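Local structure of peroxide stress regulator PerR, FUR family (Streptococcus pyogenes, 4I7H) at residues E76-E81 against M95-V100. The protein probably senses peroxide through a bound metal ion and regulates transcription of stress-response genes as a dimeric, winged-helix repressor of the Fur family. Sequence-based numbering, arbitrary orientation.
Sequences EGFVSE and MGHQHV. With NI (nickel (II) ion), chain F.
Met-95 folds its side chain back over the backbone of 77-80. Its CG sits between the backbone N and the carbonyl carbon (chi1 39°), and further bends at chi2 and chi3 turn the thioether toward the other segment. SD thereby lies 3.4 Å from Gly-77 O, while the terminal CE comes 3.8 Å from Val-79 O. Nearer the backbone, Met-95 CG packs against Ser-80 OG at 3.8 Å, a van der Waals contact.

The two backbones are joined by a hydrogen bond from Met-95 N to Phe-78 O (2.9 Å). It is bent, 146° at the hydrogen.

As in other Fur-family regulators, this is probably where the winged-helix DNA-binding domain gives way to the dimerisation domain. Gly-77, with positive phi, ends helix 63-75 in a Schellman motif; strand 79-82 then pairs antiparallel with 91-94, forming what is probably the wing, and 95-97 leads from there into strand 98-104.

The Phe-78 side chain departs from the other segment at CB, yet its CD1 reaches 3.8 Å from Gly-96 CA. Glycine at 96 presents its bare CA to the ring, and the two backbones approach to 4.2 Å, Phe-78 CA to Gly-96 CA. Farther along the ring, CE1 meets the His-97 imidazole obliquely.

His-97 and His-99, two residues apart, direct their imidazoles to a common nickel ion: His-97 NE2 and His-99 NE2 each bind it at 2.4 Å. The coordination is completed by His-4, Asn-15 and His-19 from the N-terminal region, which ties the start of the chain to this interdomain link; the site is consistent with the regulatory metal site of PerR proteins, which takes iron or manganese.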
loop_
_atom_site.group_PDB
_atom_site.type_symbol
_atom_site.label_atom_id
_atom_site.label_comp_id
_atom_site.label_asym_id
_atom_site.label_seq_id
_atom_site.Cartn_x
_atom_site.Cartn_y
_atom_site.Cartn_z
ATOM N N GLU B 76 -23.349 1.906 -0.569
ATOM C CA GLU B 76 -22.811 0.684 0.028
ATOM C C GLU B 76 -21.316 0.816 0.342
ATOM O O GLU B 76 -20.688 -0.133 0.821
ATOM C CB GLU B 76 -23.046 -0.512 -0.887
ATOM C CG GLU B 76 -24.514 -0.793 -1.138
ATOM C CD GLU B 76 -25.269 -1.113 0.140
ATOM O OE1 GLU B 76 -24.659 -1.674 1.088
ATOM O OE2 GLU B 76 -26.480 -0.803 0.196
ATOM N N GLY B 77 -20.754 1.986 0.047
ATOM C CA GLY B 77 -19.403 2.321 0.464
ATOM C C GLY B 77 -18.270 1.791 -0.390
ATOM O O GLY B 77 -17.150 1.643 0.096
ATOM N N PHE B 78 -18.541 1.514 -1.661
ATOM C CA PHE B 78 -17.506 1.001 -2.557
ATOM C C PHE B 78 -16.995 2.030 -3.548
ATOM O O PHE B 78 -15.987 1.811 -4.214
ATOM C CB PHE B 78 -17.971 -0.262 -3.283
ATOM C CG PHE B 78 -18.176 -1.430 -2.370
ATOM C CD1 PHE B 78 -17.117 -2.250 -2.031
ATOM C CD2 PHE B 78 -19.424 -1.695 -1.837
ATOM C CE1 PHE B 78 -17.288 -3.312 -1.180
ATOM C CE2 PHE B 78 -19.612 -2.773 -0.971
ATOM C CZ PHE B 78 -18.534 -3.583 -0.645
ATOM N N VAL B 79 -17.708 3.140 -3.681
ATOM C CA VAL B 79 -17.158 4.279 -4.417
ATOM C C VAL B 79 -17.441 5.588 -3.697
ATOM O O VAL B 79 -18.347 5.680 -2.862
ATOM C CB VAL B 79 -17.548 4.313 -5.948
ATOM C CG1 VAL B 79 -18.164 3.010 -6.391
ATOM C CG2 VAL B 79 -18.431 5.501 -6.297
ATOM N N SER B 80 -16.639 6.591 -4.006
ATOM C CA SER B 80 -16.758 7.881 -3.355
ATOM C C SER B 80 -17.022 8.934 -4.404
ATOM O O SER B 80 -16.520 8.835 -5.536
ATOM C CB SER B 80 -15.444 8.222 -2.654
ATOM O OG SER B 80 -14.387 8.212 -3.603
ATOM N N GLU B 81 -17.820 9.930 -4.039
ATOM C CA GLU B 81 -18.112 11.037 -4.944
ATOM C C GLU B 81 -17.212 12.192 -4.543
ATOM O O GLU B 81 -16.980 12.431 -3.354
ATOM C CB GLU B 81 -19.573 11.483 -4.808
ATOM C CG GLU B 81 -20.591 10.384 -4.997
ATOM C CD GLU B 81 -21.977 10.762 -4.479
ATOM O OE1 GLU B 81 -22.985 10.368 -5.119
ATOM O OE2 GLU B 81 -22.058 11.438 -3.424
ATOM N N MET B 95 -13.306 2.826 -4.354
ATOM C CA MET B 95 -12.400 2.713 -3.219
ATOM C C MET B 95 -12.674 1.488 -2.361
ATOM O O MET B 95 -12.246 1.417 -1.216
ATOM C CB MET B 95 -12.383 4.011 -2.402
ATOM C CG MET B 95 -13.731 4.681 -2.244
ATOM S SD MET B 95 -14.827 3.696 -1.242
ATOM C CE MET B 95 -15.686 4.969 -0.305
ATOM N N GLY B 96 -13.371 0.513 -2.935
ATOM C CA GLY B 96 -13.681 -0.717 -2.232
ATOM C C GLY B 96 -12.436 -1.487 -1.807
ATOM O O GLY B 96 -11.440 -1.547 -2.526
ATOM N N HIS B 97 -12.509 -2.114 -0.639
ATOM C CA HIS B 97 -11.361 -2.830 -0.097
ATOM C C HIS B 97 -11.215 -4.187 -0.760
ATOM O O HIS B 97 -12.049 -4.597 -1.575
ATOM C CB HIS B 97 -11.550 -3.032 1.409
ATOM C CG HIS B 97 -12.765 -3.837 1.750
ATOM N ND1 HIS B 97 -14.001 -3.260 1.959
ATOM C CD2 HIS B 97 -12.945 -5.171 1.879
ATOM C CE1 HIS B 97 -14.885 -4.199 2.229
ATOM N NE2 HIS B 97 -14.272 -5.367 2.187
ATOM N N GLN B 98 -10.135 -4.879 -0.411
ATOM C CA GLN B 98 -9.938 -6.254 -0.831
ATOM C C GLN B 98 -9.416 -7.036 0.375
ATOM O O GLN B 98 -9.260 -6.477 1.467
ATOM C CB GLN B 98 -8.945 -6.335 -2.006
ATOM C CG GLN B 98 -7.509 -5.900 -1.644
ATOM C CD GLN B 98 -6.470 -6.241 -2.729
ATOM O OE1 GLN B 98 -6.742 -6.998 -3.663
ATOM N NE2 GLN B 98 -5.264 -5.695 -2.582
ATOM N N HIS B 99 -9.152 -8.322 0.179
ATOM C CA HIS B 99 -8.641 -9.173 1.254
ATOM C C HIS B 99 -7.435 -9.921 0.764
ATOM O O HIS B 99 -7.483 -10.539 -0.301
ATOM C CB HIS B 99 -9.719 -10.147 1.724
ATOM C CG HIS B 99 -10.839 -9.468 2.435
ATOM N ND1 HIS B 99 -10.786 -9.198 3.785
ATOM C CD2 HIS B 99 -12.002 -8.935 1.985
ATOM C CE1 HIS B 99 -11.888 -8.572 4.150
ATOM N NE2 HIS B 99 -12.629 -8.387 3.079
ATOM N N VAL B 100 -6.348 -9.837 1.529
ATOM C CA VAL B 100 -5.094 -10.452 1.115
ATOM C C VAL B 100 -4.497 -11.368 2.188
ATOM O O VAL B 100 -4.790 -11.221 3.389
ATOM C CB VAL B 100 -4.082 -9.393 0.551
ATOM C CG1 VAL B 100 -4.634 -7.989 0.638
ATOM C CG2 VAL B 100 -2.696 -9.493 1.198
HETATM NI NI NI F . -14.819 -7.738 2.422
#